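PDB 1VR0: probable 2-phosphosulfolactate phosphatase from Clostridium acetobutylicum, which probably catalyses the magnesium-dependent hydrolysis of (2R)-O-phospho-3-sulfolactate to (2R)-3-sulfolactate and phosphate. Local coordinates for residues A[114-119]-A[157-162]; A[31-36]-A[129-134]. One frame throughout, in Å; residues are numbered along the deposited sequence.

Interaction 1 (A[114-119]-A[157-162]). With MG (magnesium ion), chain D; 3SL ((2R)-3-sulfolactic acid), chain E.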
ATOM      1  N   THR A 114      -8.370  10.392  18.365  1.00 42.58           N
ATOM      2  CA  THR A 114      -8.487   8.954  18.131  1.00 42.54           C
ATOM      3  C   THR A 114      -7.158   8.329  17.742  1.00 42.61           C
ATOM      4  O   THR A 114      -6.158   9.024  17.500  1.00 43.03           O
ATOM      5  CB  THR A 114      -9.567   8.589  17.053  1.00 42.59           C
ATOM      6  OG1 THR A 114      -9.142   8.970  15.742  1.00 43.36           O
ATOM      7  CG2 THR A 114     -10.895   9.231  17.338  1.00 42.85           C
ATOM      8  N   THR A 115      -7.161   7.000  17.711  1.00 42.95           N
ATOM      9  CA  THR A 115      -5.967   6.205  17.473  1.00 43.26           C
ATOM     10  C   THR A 115      -5.395   6.443  16.045  1.00 43.49           C
ATOM     11  O   THR A 115      -4.205   6.674  15.912  1.00 43.31           O
ATOM     12  CB  THR A 115      -6.262   4.681  17.760  1.00 43.58           C
ATOM     13  OG1 THR A 115      -6.456   4.445  19.177  1.00 41.58           O
ATOM     14  CG2 THR A 115      -5.116   3.794  17.261  1.00 44.08           C
ATOM     15  N   ASN A 116      -6.267   6.471  15.027  1.00 43.64           N
ATOM     16  CA  ASN A 116      -5.877   6.551  13.607  1.00 43.52           C
ATOM     17  C   ASN A 116      -6.421   7.771  12.816  1.00 44.08           C
ATOM     18  O   ASN A 116      -5.637   8.599  12.279  1.00 44.45           O
ATOM     19  CB  ASN A 116      -6.342   5.270  12.938  1.00 43.51           C
ATOM     20  CG  ASN A 116      -5.787   4.051  13.636  1.00 43.38           C
ATOM     21  OD1 ASN A 116      -4.582   3.997  13.924  1.00 42.82           O
ATOM     22  ND2 ASN A 116      -6.656   3.091  13.962  1.00 40.86           N
ATOM     23  N   GLY A 117      -7.752   7.888  12.751  1.00 44.00           N
ATOM     24  CA  GLY A 117      -8.418   8.948  11.991  1.00 44.11           C
ATOM     25  C   GLY A 117      -7.903  10.368  12.196  1.00 44.91           C
ATOM     26  O   GLY A 117      -7.628  11.074  11.221  1.00 45.13           O
ATOM     27  N   THR A 118      -7.739  10.784  13.456  1.00 45.28           N
ATOM     28  CA  THR A 118      -7.341  12.159  13.770  1.00 45.55           C
ATOM     29  C   THR A 118      -5.914  12.492  13.318  1.00 45.76           C
ATOM     30  O   THR A 118      -5.647  13.626  12.900  1.00 46.26           O
ATOM     31  CB  THR A 118      -7.588  12.503  15.305  1.00 45.96           C
ATOM     32  OG1 THR A 118      -6.780  11.696  16.204  1.00 45.67           O
ATOM     33  CG2 THR A 118      -9.079  12.358  15.630  1.00 46.32           C
ATOM     34  N   ARG A 119      -5.025  11.491  13.368  1.00 45.71           N
ATOM     35  CA  ARG A 119      -3.646  11.593  12.829  1.00 45.92           C
ATOM     36  C   ARG A 119      -3.637  11.810  11.283  1.00 44.85           C
ATOM     37  O   ARG A 119      -2.895  12.641  10.745  1.00 44.70           O
ATOM     38  CB  ARG A 119      -2.864  10.314  13.185  1.00 45.48           C
ATOM     39  CG  ARG A 119      -2.814  10.000  14.729  1.00 48.65           C
ATOM     40  CD  ARG A 119      -2.034   8.669  15.094  1.00 48.93           C
ATOM     41  NE  ARG A 119      -0.902   8.419  14.180  1.00 50.84           N
ATOM     42  CZ  ARG A 119      -0.708   7.329  13.429  1.00 51.94           C
ATOM     43  NH1 ARG A 119      -1.512   6.252  13.454  1.00 53.53           N
ATOM     44  NH2 ARG A 119       0.348   7.300  12.642  1.00 51.99           N
ATOM     45  N   ALA A 157      -6.521   6.056   6.867  1.00 39.54           N
ATOM     46  CA  ALA A 157      -5.869   6.192   8.175  1.00 39.17           C
ATOM     47  C   ALA A 157      -5.137   4.890   8.500  1.00 39.21           C
ATOM     48  O   ALA A 157      -4.067   4.903   9.097  1.00 38.64           O
ATOM     49  CB  ALA A 157      -6.862   6.520   9.243  1.00 38.39           C
ATOM     50  N   GLY A 158      -5.701   3.764   8.053  1.00 39.61           N
ATOM     51  CA  GLY A 158      -5.166   2.446   8.386  1.00 39.70           C
ATOM     52  C   GLY A 158      -5.402   2.196   9.863  1.00 40.14           C
ATOM     53  O   GLY A 158      -6.249   2.864  10.471  1.00 40.82           O
ATOM     54  N   THR A 159      -4.688   1.242  10.436  1.00 40.04           N
ATOM     55  CA  THR A 159      -4.719   1.059  11.868  1.00 40.61           C
ATOM     56  C   THR A 159      -3.281   0.884  12.340  1.00 39.89           C
ATOM     57  O   THR A 159      -2.540   0.076  11.797  1.00 38.95           O
ATOM     58  CB  THR A 159      -5.684  -0.108  12.280  1.00 40.99           C
ATOM     59  OG1 THR A 159      -5.408  -0.549  13.608  1.00 43.53           O
ATOM     60  CG2 THR A 159      -5.547  -1.301  11.393  1.00 41.38           C
ATOM     61  N   TYR A 160      -2.905   1.671  13.336  1.00 39.46           N
ATOM     62  CA  TYR A 160      -1.564   1.639  13.878  1.00 40.25           C
ATOM     63  C   TYR A 160      -0.501   1.757  12.790  1.00 39.48           C
ATOM     64  O   TYR A 160       0.477   1.039  12.793  1.00 39.17           O
ATOM     65  CB  TYR A 160      -1.341   0.359  14.707  1.00 41.06           C
ATOM     66  CG  TYR A 160      -2.244   0.300  15.907  1.00 42.52           C
ATOM     67  CD1 TYR A 160      -2.006   1.135  17.011  1.00 44.14           C
ATOM     68  CD2 TYR A 160      -3.346  -0.561  15.949  1.00 42.94           C
ATOM     69  CE1 TYR A 160      -2.824   1.100  18.143  1.00 44.20           C
ATOM     70  CE2 TYR A 160      -4.198  -0.604  17.073  1.00 43.92           C
ATOM     71  CZ  TYR A 160      -3.934   0.234  18.174  1.00 45.47           C
ATOM     72  OH  TYR A 160      -4.761   0.234  19.314  1.00 45.09           O
ATOM     73  N   GLY A 161      -0.706   2.667  11.858  1.00 39.21           N
ATOM     74  CA  GLY A 161       0.252   2.856  10.776  1.00 38.94           C
ATOM     75  C   GLY A 161       0.386   1.734   9.765  1.00 38.70           C
ATOM     76  O   GLY A 161       1.436   1.585   9.156  1.00 38.76           O
ATOM     77  N   GLU A 162      -0.666   0.958   9.575  1.00 38.54           N
ATOM     78  CA  GLU A 162      -0.643  -0.113   8.624  1.00 39.35           C
ATOM     79  C   GLU A 162      -1.865  -0.130   7.724  1.00 38.95           C
ATOM     80  O   GLU A 162      -2.982   0.185   8.115  1.00 38.44           O
ATOM     81  CB  GLU A 162      -0.556  -1.461   9.333  1.00 39.88           C
ATOM     82  CG  GLU A 162       0.363  -1.429  10.551  1.00 43.76           C
ATOM     83  CD  GLU A 162       1.434  -2.506  10.557  1.00 49.13           C
ATOM     84  OE1 GLU A 162       1.109  -3.726  10.404  1.00 51.47           O
ATOM     85  OE2 GLU A 162       2.614  -2.117  10.766  1.00 53.99           O
TER
HETATM   86 MG    MG D 400      -8.760   2.833  10.226  1.00 35.97          MG
HETATM   87  O11 3SL E 300      -7.890   0.374  17.794  1.00 73.89           O
HETATM   88  C1  3SL E 300      -9.133   0.482  17.821  1.00 73.32           C
HETATM   89  O12 3SL E 300      -9.935  -0.444  18.103  1.00 73.24           O
HETATM   90  C2  3SL E 300      -9.675   1.821  17.490  1.00 73.16           C
HETATM   91  O2  3SL E 300      -8.900   2.330  16.408  1.00 70.38           O
HETATM   92  C3  3SL E 300     -11.144   1.652  17.158  1.00 75.28           C
HETATM   93  S   3SL E 300     -11.800   3.043  16.529  1.00 78.91           S
HETATM   94  O3S 3SL E 300     -12.547   3.759  17.579  1.00 79.24           O
HETATM   95  O1S 3SL E 300     -10.847   3.863  15.706  1.00 77.80           O
HETATM   96  O2S 3SL E 300     -12.890   2.639  15.633  1.00 82.36           O
HETATM   97  O   HOH W   1      -2.986   4.469  11.448  1.00 22.81           O
HETATM   98  O   HOH W   2     -11.187   2.193   9.832  1.00 26.12           O
HETATM   99  O   HOH W   3      -8.823   0.480  10.998  1.00 45.17           O
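The side-chain oxygen of one buried asparagine, Asn116 OD1, accepts both the backbone N-H of Tyr160, from the 157-162 loop of the magnesium- and sulfolactate-binding site, and a proton from water 1. That loop makes a type I' beta turn from Thr159 to Glu162, closed by a reciprocal pair of backbone bonds, Glu162 N to Thr159 O and Thr159 N to Glu162 O; Asn116 occupies the N-cap position of helix 117-123 but does not cap it with its side chain. With chi1 at -56°, its CG stands anti to its own carbonyl carbon, and the amide reaches over Gly158 to the turn. Tyr160 N donates to Asn116 OD1 at 2.9 Å, fairly straight at 157°, approaching from above the carbonyl plane. Water 1 is held by four groups: it donates to Asn116 OD1 and, at 2.6 Å, to Ala157 O, accepts from Gly161 N, and receives a weak bond from Arg119 NH1. It thereby links Asn116 and Arg119 to a carbonyl ahead of the turn and an N-H inside it, while Arg119 NH2 forms a salt bridge with Asp22. Ala157 CB packs 3.9 Å from Asn116 CB.

Nearer the ligand, the methyl of Thr115, anti to its backbone N, lies over one face of the Tyr160 ring in a CH-pi contact, with CG2 4.1 Å from the ring centroid; Thr115 OG1 instead bonds to Glu82. Gly158 O binds the magnesium ion, which is also bound by Asp38, Asp167 and waters 2 and 3. Gly158 has a positive phi, and in addition a CB there would clash with Glu162 O. The other branch of the Asn116 amide faces the sulfolactate, its ND2 lying 3.4 Å from O2 of the ligand.

Interaction 2 (A[31-36]-A[129-134]); sequences NKTAVV and DILIGS
Side chains alternate across two adjacent parallel strands, 33-36 and 129-133, so that Thr33, Val35, Asp129 and Leu131 share one face of the sheet and Ala34, Val36, Ile130 and Ile132 the other. On the first face Leu131 crosses both neighbours obliquely: its CD1 lies 3.8 Å from Thr33 CG2 and 4.2 Å from Val35 CG2. The methyl of Thr33 is anti to its backbone N, and OG1 is anti to the carbonyl carbon, beside that N; water 4 donates both to Thr33 OG1 and to Asp129 OD2. On the opposite face Val36 and Ile130 lie side by side and point the same way, their CG2 methyls 3.9 Å apart, while the end of Ile132, at CD1, comes within 4.4 Å of Val36 CB.

Five backbone hydrogen bonds hold the strands in this register. The shortest, Leu131 N to Ala34 O at 2.7 Å, runs nearly along the C=O axis; the longest joins Asp129 N to Lys32 O at 3.3 Å. The short strand axes pass 4.6 Å apart and cross at -27°, the twist expected of neighbouring parallel strands.

Strand 33-37 is flanked on its other edge by strand 152-156, through backbone bonds of Thr33 and Val35. Helix 138-148 covers the face of Thr33, Val35 and Asp129, whereas helix 117-123 packs on Val36 and Ile132, with helix 42-51 also against Ile132.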
ATOM      1  N   ASN A  31      -1.988  20.535  -2.392  1.00 40.95           N
ATOM      2  CA  ASN A  31      -2.844  21.129  -3.432  1.00 41.00           C
ATOM      3  C   ASN A  31      -3.883  20.206  -4.055  1.00 40.55           C
ATOM      4  O   ASN A  31      -4.567  20.616  -4.986  1.00 40.72           O
ATOM      5  CB  ASN A  31      -2.013  21.820  -4.506  1.00 41.20           C
ATOM      6  CG  ASN A  31      -0.848  22.630  -3.922  1.00 43.04           C
ATOM      7  OD1 ASN A  31      -1.010  23.351  -2.941  1.00 45.46           O
ATOM      8  ND2 ASN A  31       0.342  22.488  -4.523  1.00 45.88           N
ATOM      9  N   LYS A  32      -4.044  19.001  -3.519  1.00 39.86           N
ATOM     10  CA  LYS A  32      -5.032  18.067  -4.044  1.00 40.13           C
ATOM     11  C   LYS A  32      -6.353  18.097  -3.274  1.00 39.43           C
ATOM     12  O   LYS A  32      -6.482  18.767  -2.274  1.00 39.69           O
ATOM     13  CB  LYS A  32      -4.453  16.645  -4.046  1.00 40.10           C
ATOM     14  CG  LYS A  32      -3.297  16.522  -4.996  1.00 40.50           C
ATOM     15  CD  LYS A  32      -2.753  15.141  -5.046  1.00 41.52           C
ATOM     16  CE  LYS A  32      -1.756  14.997  -6.191  1.00 42.39           C
ATOM     17  NZ  LYS A  32      -1.690  13.535  -6.529  1.00 42.43           N
ATOM     18  N   THR A  33      -7.340  17.370  -3.759  1.00 39.04           N
ATOM     19  CA  THR A  33      -8.507  17.048  -2.956  1.00 38.81           C
ATOM     20  C   THR A  33      -8.115  15.803  -2.163  1.00 38.92           C
ATOM     21  O   THR A  33      -7.922  14.732  -2.743  1.00 38.99           O
ATOM     22  CB  THR A  33      -9.746  16.749  -3.841  1.00 38.48           C
ATOM     23  OG1 THR A  33     -10.124  17.918  -4.564  1.00 38.66           O
ATOM     24  CG2 THR A  33     -10.914  16.308  -3.036  1.00 38.38           C
ATOM     25  N   ALA A  34      -7.953  15.940  -0.850  1.00 38.99           N
ATOM     26  CA  ALA A  34      -7.651  14.783   0.015  1.00 39.04           C
ATOM     27  C   ALA A  34      -8.920  14.261   0.678  1.00 39.16           C
ATOM     28  O   ALA A  34      -9.699  15.025   1.213  1.00 39.40           O
ATOM     29  CB  ALA A  34      -6.643  15.138   1.072  1.00 39.58           C
ATOM     30  N   VAL A  35      -9.124  12.955   0.631  1.00 39.15           N
ATOM     31  CA  VAL A  35     -10.266  12.351   1.258  1.00 39.14           C
ATOM     32  C   VAL A  35      -9.752  11.443   2.371  1.00 39.23           C
ATOM     33  O   VAL A  35      -9.063  10.476   2.106  1.00 39.83           O
ATOM     34  CB  VAL A  35     -11.048  11.530   0.247  1.00 38.92           C
ATOM     35  CG1 VAL A  35     -12.215  10.816   0.919  1.00 38.91           C
ATOM     36  CG2 VAL A  35     -11.529  12.421  -0.916  1.00 39.87           C
ATOM     37  N   VAL A  36     -10.055  11.772   3.617  1.00 39.34           N
ATOM     38  CA  VAL A  36      -9.559  10.985   4.727  1.00 39.47           C
ATOM     39  C   VAL A  36     -10.586   9.912   5.113  1.00 39.87           C
ATOM     40  O   VAL A  36     -11.787  10.194   5.272  1.00 40.21           O
ATOM     41  CB  VAL A  36      -9.206  11.860   5.913  1.00 39.17           C
ATOM     42  CG1 VAL A  36      -8.730  11.000   7.045  1.00 39.62           C
ATOM     43  CG2 VAL A  36      -8.128  12.877   5.530  1.00 39.40           C
ATOM     44  N   ASP A 129      -8.207  20.834  -0.397  1.00 39.39           N
ATOM     45  CA  ASP A 129      -9.447  20.547   0.314  1.00 39.63           C
ATOM     46  C   ASP A 129      -9.282  19.242   1.015  1.00 39.58           C
ATOM     47  O   ASP A 129      -8.911  18.280   0.364  1.00 40.13           O
ATOM     48  CB  ASP A 129     -10.612  20.412  -0.659  1.00 39.65           C
ATOM     49  CG  ASP A 129     -10.972  21.728  -1.321  1.00 40.07           C
ATOM     50  OD1 ASP A 129     -11.526  22.588  -0.618  1.00 39.10           O
ATOM     51  OD2 ASP A 129     -10.703  21.904  -2.546  1.00 42.22           O
ATOM     52  N   ILE A 130      -9.552  19.204   2.323  1.00 39.48           N
ATOM     53  CA  ILE A 130      -9.612  17.943   3.063  1.00 39.26           C
ATOM     54  C   ILE A 130     -11.068  17.526   3.317  1.00 38.93           C
ATOM     55  O   ILE A 130     -11.772  18.155   4.094  1.00 39.08           O
ATOM     56  CB  ILE A 130      -8.910  17.999   4.429  1.00 39.31           C
ATOM     57  CG1 ILE A 130      -7.425  18.333   4.287  1.00 39.42           C
ATOM     58  CG2 ILE A 130      -9.101  16.646   5.164  1.00 38.77           C
ATOM     59  CD1 ILE A 130      -7.127  19.766   4.401  1.00 40.25           C
ATOM     60  N   LEU A 131     -11.492  16.446   2.685  1.00 38.66           N
ATOM     61  CA  LEU A 131     -12.832  15.897   2.867  1.00 38.72           C
ATOM     62  C   LEU A 131     -12.842  14.740   3.828  1.00 38.52           C
ATOM     63  O   LEU A 131     -11.877  14.008   3.940  1.00 39.22           O
ATOM     64  CB  LEU A 131     -13.383  15.393   1.532  1.00 38.55           C
ATOM     65  CG  LEU A 131     -13.399  16.408   0.388  1.00 39.08           C
ATOM     66  CD1 LEU A 131     -13.992  15.763  -0.865  1.00 39.89           C
ATOM     67  CD2 LEU A 131     -14.186  17.682   0.759  1.00 39.76           C
ATOM     68  N   ILE A 132     -13.951  14.546   4.516  1.00 38.49           N
ATOM     69  CA  ILE A 132     -14.058  13.430   5.439  1.00 38.28           C
ATOM     70  C   ILE A 132     -14.981  12.419   4.824  1.00 38.41           C
ATOM     71  O   ILE A 132     -16.115  12.740   4.528  1.00 38.06           O
ATOM     72  CB  ILE A 132     -14.628  13.855   6.796  1.00 38.01           C
ATOM     73  CG1 ILE A 132     -13.751  14.951   7.429  1.00 37.78           C
ATOM     74  CG2 ILE A 132     -14.744  12.655   7.684  1.00 37.93           C
ATOM     75  CD1 ILE A 132     -12.251  14.608   7.533  1.00 36.70           C
ATOM     76  N   GLY A 133     -14.487  11.198   4.630  1.00 38.78           N
ATOM     77  CA  GLY A 133     -15.250  10.176   3.944  1.00 39.01           C
ATOM     78  C   GLY A 133     -15.418   8.897   4.720  1.00 39.24           C
ATOM     79  O   GLY A 133     -14.632   8.562   5.605  1.00 39.57           O
ATOM     80  N   SER A 134     -16.476   8.179   4.373  1.00 39.60           N
ATOM     81  CA  SER A 134     -16.846   6.942   5.054  1.00 39.68           C
ATOM     82  C   SER A 134     -17.777   6.229   4.115  1.00 39.67           C
ATOM     83  O   SER A 134     -18.206   6.806   3.093  1.00 39.80           O
ATOM     84  CB  SER A 134     -17.568   7.270   6.365  1.00 40.13           C
ATOM     85  OG  SER A 134     -18.789   7.999   6.148  1.00 40.00           O
TER
HETATM   86  O   HOH W   4      -9.417  20.478  -4.308  1.00 30.29           O

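Interaction 2 lies within the sheet, whereas interaction 1 lies just past the C-terminal ends of the parallel strands 109-113 and 152-156, where magnesium and sulfolactate bind; their centres are 15 Å apart and their nearest atoms about 4 Å, without touching. One direct link joins them: helix 117-123, whose start belongs to interaction 1, leads on to strand 129-133. Two neighbouring routes are less direct. Strand 33-37 runs on to Asp38, which shares the magnesium ion with Gly158, and strand 152-156, its neighbour in the sheet, leads into the 157-162 loop. The Val36 side chain is about 9 Å from the magnesium ion and about 11 Å from sulfolactate, and no residue of interaction 2 is among those lining either site.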